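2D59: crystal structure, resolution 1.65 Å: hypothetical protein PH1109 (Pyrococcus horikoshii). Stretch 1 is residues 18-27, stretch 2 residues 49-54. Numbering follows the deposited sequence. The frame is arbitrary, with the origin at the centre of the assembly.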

# COMPACT_ATOMS: atom_id res chain seq x y z
N ILE A 18 1.73 1.67 -12.55
CA ILE A 18 2.17 1.32 -11.21
C ILE A 18 1.66 -0.06 -10.82
O ILE A 18 2.39 -0.86 -10.23
CB ILE A 18 1.66 2.35 -10.18
CG1 ILE A 18 2.40 3.67 -10.37
CG2 ILE A 18 1.89 1.85 -8.77
CD1 ILE A 18 3.90 3.56 -10.18
N LEU A 19 0.40 -0.32 -11.12
CA LEU A 19 -0.23 -1.60 -10.80
C LEU A 19 0.32 -2.73 -11.66
O LEU A 19 0.23 -3.90 -11.31
CB LEU A 19 -1.75 -1.50 -11.00
CG LEU A 19 -2.54 -0.61 -10.05
CD1 LEU A 19 -3.97 -0.48 -10.53
CD2 LEU A 19 -2.51 -1.21 -8.65
N THR A 20 0.90 -2.37 -12.80
CA THR A 20 1.43 -3.37 -13.71
C THR A 20 2.89 -3.71 -13.44
O THR A 20 3.28 -4.88 -13.44
CB THR A 20 1.28 -2.90 -15.17
OG1 THR A 20 -0.11 -2.69 -15.46
CG2 THR A 20 1.84 -3.94 -16.13
N ARG A 21 3.70 -2.68 -13.20
CA ARG A 21 5.13 -2.89 -12.97
C ARG A 21 5.54 -3.33 -11.57
O ARG A 21 6.51 -4.06 -11.41
CB ARG A 21 5.90 -1.63 -13.36
CG ARG A 21 5.74 -1.26 -14.83
CD ARG A 21 6.20 -2.39 -15.74
NE ARG A 21 6.08 -2.05 -17.16
CZ ARG A 21 4.93 -1.80 -17.78
NH1 ARG A 21 3.79 -1.85 -17.11
NH2 ARG A 21 4.93 -1.51 -19.07
N TYR A 22 4.80 -2.89 -10.55
CA TYR A 22 5.13 -3.25 -9.18
C TYR A 22 4.18 -4.30 -8.61
O TYR A 22 2.99 -4.05 -8.41
CB TYR A 22 5.13 -2.00 -8.30
CG TYR A 22 6.07 -0.92 -8.79
CD1 TYR A 22 7.44 -1.17 -8.90
CD2 TYR A 22 5.60 0.33 -9.16
CE1 TYR A 22 8.32 -0.19 -9.36
CE2 TYR A 22 6.46 1.32 -9.62
CZ TYR A 22 7.82 1.06 -9.72
OH TYR A 22 8.68 2.03 -10.18
N LYS A 23 4.72 -5.49 -8.34
CA LYS A 23 3.94 -6.59 -7.79
C LYS A 23 4.31 -6.89 -6.34
O LYS A 23 3.63 -7.69 -5.70
CB LYS A 23 4.15 -7.86 -8.63
CG LYS A 23 3.77 -7.70 -10.10
CD LYS A 23 2.31 -7.33 -10.25
CE LYS A 23 1.93 -7.19 -11.72
NZ LYS A 23 0.51 -6.78 -11.90
N LYS A 24 5.37 -6.27 -5.84
CA LYS A 24 5.82 -6.49 -4.47
C LYS A 24 5.17 -5.45 -3.56
O LYS A 24 5.61 -4.30 -3.49
CB LYS A 24 7.34 -6.37 -4.38
CG LYS A 24 8.09 -7.15 -5.45
CD LYS A 24 7.92 -8.65 -5.29
CE LYS A 24 8.68 -9.16 -4.08
NZ LYS A 24 8.61 -10.65 -3.98
N ILE A 25 4.12 -5.86 -2.85
CA ILE A 25 3.38 -4.96 -1.97
C ILE A 25 3.51 -5.23 -0.48
O ILE A 25 3.33 -6.36 -0.03
CB ILE A 25 1.86 -4.97 -2.28
CG1 ILE A 25 1.60 -4.97 -3.78
CG2 ILE A 25 1.18 -3.77 -1.62
CD1 ILE A 25 1.65 -6.35 -4.37
N ALA A 26 3.81 -4.19 0.27
CA ALA A 26 3.88 -4.27 1.72
C ALA A 26 2.56 -3.62 2.12
O ALA A 26 2.35 -2.43 1.88
CB ALA A 26 5.06 -3.47 2.25
N LEU A 27 1.66 -4.40 2.71
CA LEU A 27 0.36 -3.86 3.10
C LEU A 27 0.32 -3.59 4.59
O LEU A 27 0.17 -4.51 5.41
CB LEU A 27 -0.74 -4.85 2.67
CG LEU A 27 -2.17 -4.31 2.61
CD1 LEU A 27 -2.91 -4.93 1.43
CD2 LEU A 27 -2.88 -4.61 3.92
N GLY A 49 -2.59 -12.15 -8.40
CA GLY A 49 -1.16 -12.34 -8.62
C GLY A 49 -0.12 -11.50 -7.92
O GLY A 49 1.07 -11.66 -8.19
N TYR A 50 -0.53 -10.61 -7.03
CA TYR A 50 0.43 -9.78 -6.33
C TYR A 50 1.14 -10.52 -5.20
O TYR A 50 0.59 -11.44 -4.60
CB TYR A 50 -0.26 -8.53 -5.77
CG TYR A 50 -0.67 -7.54 -6.83
CD1 TYR A 50 -1.86 -7.70 -7.54
CD2 TYR A 50 0.14 -6.46 -7.16
CE1 TYR A 50 -2.23 -6.81 -8.55
CE2 TYR A 50 -0.21 -5.56 -8.16
CZ TYR A 50 -1.39 -5.74 -8.85
OH TYR A 50 -1.73 -4.86 -9.85
N ASP A 51 2.39 -10.12 -4.94
CA ASP A 51 3.18 -10.69 -3.84
C ASP A 51 2.89 -9.73 -2.70
O ASP A 51 3.42 -8.62 -2.67
CB ASP A 51 4.67 -10.68 -4.17
CG ASP A 51 5.08 -11.80 -5.11
OD1 ASP A 51 6.23 -11.77 -5.61
OD2 ASP A 51 4.28 -12.72 -5.34
N VAL A 52 2.04 -10.14 -1.77
CA VAL A 52 1.66 -9.28 -0.66
C VAL A 52 2.25 -9.70 0.68
O VAL A 52 2.05 -10.83 1.13
CB VAL A 52 0.11 -9.22 -0.52
CG1 VAL A 52 -0.28 -8.15 0.49
CG2 VAL A 52 -0.52 -8.93 -1.88
N TYR A 53 2.98 -8.77 1.29
CA TYR A 53 3.62 -8.99 2.58
C TYR A 53 2.93 -8.07 3.59
O TYR A 53 3.22 -6.88 3.66
CB TYR A 53 5.11 -8.65 2.45
CG TYR A 53 5.78 -9.44 1.35
CD1 TYR A 53 6.22 -10.74 1.57
CD2 TYR A 53 5.91 -8.91 0.07
CE1 TYR A 53 6.77 -11.50 0.54
CE2 TYR A 53 6.45 -9.65 -0.97
CZ TYR A 53 6.88 -10.95 -0.73
OH TYR A 53 7.41 -11.69 -1.76
N PRO A 54 1.99 -8.62 4.37
CA PRO A 54 1.27 -7.82 5.36
C PRO A 54 2.14 -7.31 6.50
O PRO A 54 3.08 -7.99 6.94
CB PRO A 54 0.17 -8.76 5.84
CG PRO A 54 0.81 -10.11 5.71
CD PRO A 54 1.53 -10.02 4.39

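What holds the two backbones together? Strands 24-27 and 51-54 run parallel, and the hydrogen bonds alternate between them in the usual parallel ladder. Ile25 N donates to Asp51 O at 2.9 Å, while Ile25 O accepts from Tyr53 N at 2.8 Å; Leu27 N then reaches Tyr53 O at 3.1 Å. The Tyr53 N–H points almost straight at its acceptor, with an angle of 176°.

How does Tyr50 reach back to the helix? Its CA-to-CB bond points sideways, but the end of the side chain comes nearer to the first stretch: chi1 of -71° (m) places the ring and hydroxyl, and chi2 of 83° sets only the ring's tilt. The hydroxyl ends 2.6 Å from Leu19 O, to which Tyr50 OH donates a hydrogen bond. The same carbonyl also accepts from within its own stretch, as Lys23 NZ donates to Leu19 O at 3.0 Å. Lys23 manages this by turning at chi1 and chi2 (both m), then extending through two t angles, which brings Lys23 NZ back to Leu19 O in the helix. Leu19 O thus gathers a phenol and an ammonium.

Why does Lys24 bend so sharply? Three successive m angles, -48°, -66° and -71°, curl the chain before a final t, and its end comes nearer to the second strand. There Lys24 NZ forms a salt bridge with Asp51 OD1 at 3.1 Å and donates to Tyr53 OH at 2.7 Å, meeting that ring at its edge. Asp51 and Tyr53 both adopt chi1 m on the same sheet face as Lys24, so one ammonium can serve both.

What occupies the other face? Ile25, Val52 and Leu27 pack there without polar side-chain groups. Val52, with chi1 at -171° (t), places CG1 4.0 Å from Leu27 CB and CG2 4.2 Å from Ile25 CD1. Leu27 also has chi1 t, but its chi2 of 143° lies between wells.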